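Local coordinates for protein aminopeptidase P; XAA-pro aminopeptidase (Streptococcus thermophilus, PDB 3IL0) that probably acts as a metal-dependent aminopeptidase of the M24B family, of which this chain is the N-terminal creatinase/prolidase-type domain, at residues E92-N98 with Y115-T121. Numbering follows the deposited sequence.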
loop_
_atom_site.group_PDB
_atom_site.type_symbol
_atom_site.label_atom_id
_atom_site.label_comp_id
_atom_site.label_asym_id
_atom_site.label_seq_id
_atom_site.Cartn_x
_atom_site.Cartn_y
_atom_site.Cartn_z
ATOM N N GLU A 92 -9.376 -8.983 6.280
ATOM C CA GLU A 92 -10.494 -9.315 5.421
ATOM C C GLU A 92 -10.769 -8.358 4.235
ATOM O O GLU A 92 -11.062 -8.791 3.131
ATOM C CB GLU A 92 -11.729 -9.397 6.287
ATOM C CG GLU A 92 -12.996 -9.585 5.499
ATOM C CD GLU A 92 -12.899 -10.735 4.504
ATOM O OE1 GLU A 92 -12.163 -11.713 4.808
ATOM O OE2 GLU A 92 -13.559 -10.673 3.432
ATOM N N THR A 93 -10.727 -7.063 4.491
ATOM C CA THR A 93 -11.102 -6.083 3.542
ATOM C C THR A 93 -9.876 -5.248 3.149
ATOM O O THR A 93 -9.282 -4.467 3.944
ATOM C CB THR A 93 -12.274 -5.249 4.097
ATOM O OG1 THR A 93 -11.794 -4.381 5.110
ATOM C CG2 THR A 93 -13.319 -6.142 4.729
ATOM N N ILE A 94 -9.526 -5.412 1.875
ATOM C CA ILE A 94 -8.393 -4.750 1.237
ATOM C C ILE A 94 -8.970 -3.628 0.337
ATOM O O ILE A 94 -9.780 -3.859 -0.562
ATOM C CB ILE A 94 -7.547 -5.803 0.479
ATOM C CG1 ILE A 94 -7.194 -6.956 1.431
ATOM C CG2 ILE A 94 -6.266 -5.222 -0.071
ATOM C CD1 ILE A 94 -6.470 -8.136 0.719
ATOM N N GLY A 95 -8.638 -2.395 0.667
ATOM C CA GLY A 95 -9.006 -1.287 -0.163
ATOM C C GLY A 95 -8.075 -1.159 -1.343
ATOM O O GLY A 95 -6.902 -1.501 -1.268
ATOM N N PHE A 96 -8.582 -0.661 -2.455
ATOM C CA PHE A 96 -7.686 -0.303 -3.604
ATOM C C PHE A 96 -8.250 0.943 -4.270
ATOM O O PHE A 96 -9.401 1.238 -4.107
ATOM C CB PHE A 96 -7.579 -1.437 -4.612
ATOM C CG PHE A 96 -8.911 -1.752 -5.309
ATOM C CD1 PHE A 96 -9.182 -1.204 -6.518
ATOM C CD2 PHE A 96 -9.865 -2.602 -4.704
ATOM C CE1 PHE A 96 -10.422 -1.429 -7.156
ATOM C CE2 PHE A 96 -11.061 -2.834 -5.280
ATOM C CZ PHE A 96 -11.356 -2.259 -6.552
ATOM N N ASP A 97 -7.422 1.654 -5.008
ATOM C CA ASP A 97 -7.830 2.858 -5.693
ATOM C C ASP A 97 -8.628 2.577 -6.982
ATOM O O ASP A 97 -8.255 1.764 -7.824
ATOM C CB ASP A 97 -6.568 3.657 -5.943
ATOM C CG ASP A 97 -6.783 4.898 -6.732
ATOM O OD1 ASP A 97 -7.917 5.429 -6.930
ATOM O OD2 ASP A 97 -5.744 5.285 -7.261
ATOM N N ASN A 98 -9.771 3.225 -7.084
ATOM C CA ASN A 98 -10.726 2.904 -8.136
ATOM C C ASN A 98 -10.347 3.448 -9.499
ATOM O O ASN A 98 -11.007 3.177 -10.465
ATOM C CB ASN A 98 -12.157 3.247 -7.745
ATOM C CG ASN A 98 -12.427 4.722 -7.723
ATOM O OD1 ASN A 98 -11.548 5.557 -8.040
ATOM N ND2 ASN A 98 -13.695 5.076 -7.417
ATOM N N TYR A 115 -10.942 -12.845 -0.335
ATOM C CA TYR A 115 -10.974 -11.633 0.466
ATOM C C TYR A 115 -11.917 -10.603 -0.155
ATOM O O TYR A 115 -12.305 -10.724 -1.267
ATOM C CB TYR A 115 -9.557 -11.036 0.576
ATOM C CG TYR A 115 -8.565 -12.023 1.072
ATOM C CD1 TYR A 115 -8.389 -12.203 2.420
ATOM C CD2 TYR A 115 -7.843 -12.843 0.189
ATOM C CE1 TYR A 115 -7.504 -13.139 2.900
ATOM C CE2 TYR A 115 -6.972 -13.808 0.674
ATOM C CZ TYR A 115 -6.808 -13.933 2.038
ATOM O OH TYR A 115 -5.928 -14.845 2.602
ATOM N N THR A 116 -12.261 -9.561 0.578
ATOM C CA THR A 116 -13.170 -8.550 0.080
ATOM C C THR A 116 -12.274 -7.422 -0.433
ATOM O O THR A 116 -11.479 -6.866 0.333
ATOM C CB THR A 116 -14.075 -8.057 1.258
ATOM O OG1 THR A 116 -14.810 -9.173 1.788
ATOM C CG2 THR A 116 -15.053 -6.975 0.835
ATOM N N LEU A 117 -12.359 -7.133 -1.723
ATOM C CA LEU A 117 -11.731 -5.964 -2.335
ATOM C C LEU A 117 -12.710 -4.800 -2.292
ATOM O O LEU A 117 -13.879 -4.912 -2.694
ATOM C CB LEU A 117 -11.305 -6.266 -3.779
ATOM C CG LEU A 117 -10.190 -7.319 -3.928
ATOM C CD1 LEU A 117 -9.957 -7.660 -5.407
ATOM C CD2 LEU A 117 -8.942 -6.836 -3.342
ATOM N N SER A 118 -12.239 -3.668 -1.811
ATOM C CA SER A 118 -13.111 -2.524 -1.558
ATOM C C SER A 118 -12.613 -1.288 -2.343
ATOM O O SER A 118 -11.589 -0.720 -2.022
ATOM C CB SER A 118 -13.093 -2.228 -0.061
ATOM O OG SER A 118 -13.441 -0.873 0.171
ATOM N N PRO A 119 -13.325 -0.908 -3.395
ATOM C CA PRO A 119 -12.830 0.212 -4.174
ATOM C C PRO A 119 -12.939 1.521 -3.405
ATOM O O PRO A 119 -13.943 1.769 -2.755
ATOM C CB PRO A 119 -13.740 0.215 -5.389
ATOM C CG PRO A 119 -14.958 -0.484 -4.917
ATOM C CD PRO A 119 -14.471 -1.547 -4.015
ATOM N N GLN A 120 -11.939 2.362 -3.517
ATOM C CA GLN A 120 -11.894 3.641 -2.795
ATOM C C GLN A 120 -11.886 4.827 -3.754
ATOM O O GLN A 120 -11.232 4.789 -4.776
ATOM C CB GLN A 120 -10.624 3.648 -1.901
ATOM C CG GLN A 120 -10.613 2.552 -0.841
ATOM C CD GLN A 120 -11.694 2.802 0.172
ATOM O OE1 GLN A 120 -12.611 1.995 0.373
ATOM N NE2 GLN A 120 -11.636 3.956 0.766
ATOM N N THR A 121 -12.639 5.877 -3.438
ATOM C CA THR A 121 -12.590 7.123 -4.198
ATOM C C THR A 121 -11.752 8.181 -3.511
ATOM O O THR A 121 -12.095 8.623 -2.424
ATOM C CB THR A 121 -13.971 7.719 -4.349
ATOM O OG1 THR A 121 -14.809 6.722 -4.944
ATOM C CG2 THR A 121 -13.931 8.941 -5.231
#
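The ring of Phe96 lies against Pro119, with Pro119 CA over its face 3.9 Å from the ring centroid in a CH-pi contact. The same ring reaches Leu117, where Phe96 CE2 is 3.8 Å from Leu117 CB. Ile94 shares this face of the sheet and meets Leu117, with Ile94 CB 4.2 Å from Leu117 CD2. The backbones pair as parallel strands, and the carbonyls and amides of Ile94 and Phe96 both point to the partner strand. Thus Ile94 N donates to Thr116 O (2.9 Å) and Ser118 N to Ile94 O (2.8 Å). Phe96 N and Ser118 O (3.0 Å) and Gln120 N and Phe96 O (2.8 Å) repeat the pattern. Thr116 N to Glu92 O and Asn98 N to Gln120 O extend the ladder at its two ends. On the other face, Gly95 has no side chain, and Gln120 CG packs 4.2 Å from Gly95 CA. At the start of the pair, Thr116 OG1 donates to Glu92 OE2 at 2.6 Å. The arrangement is a beta-alpha-beta crossover, in which helix 102-111 links the two strands. Leu108 of that helix packs on Phe96 and Leu117, while Val86 of helix 78-88 touches Ile94 and Tyr115. Strand 116-120 forms one edge of the domain's mixed sheet, and strand 93-97 lies between it and strand 22-25.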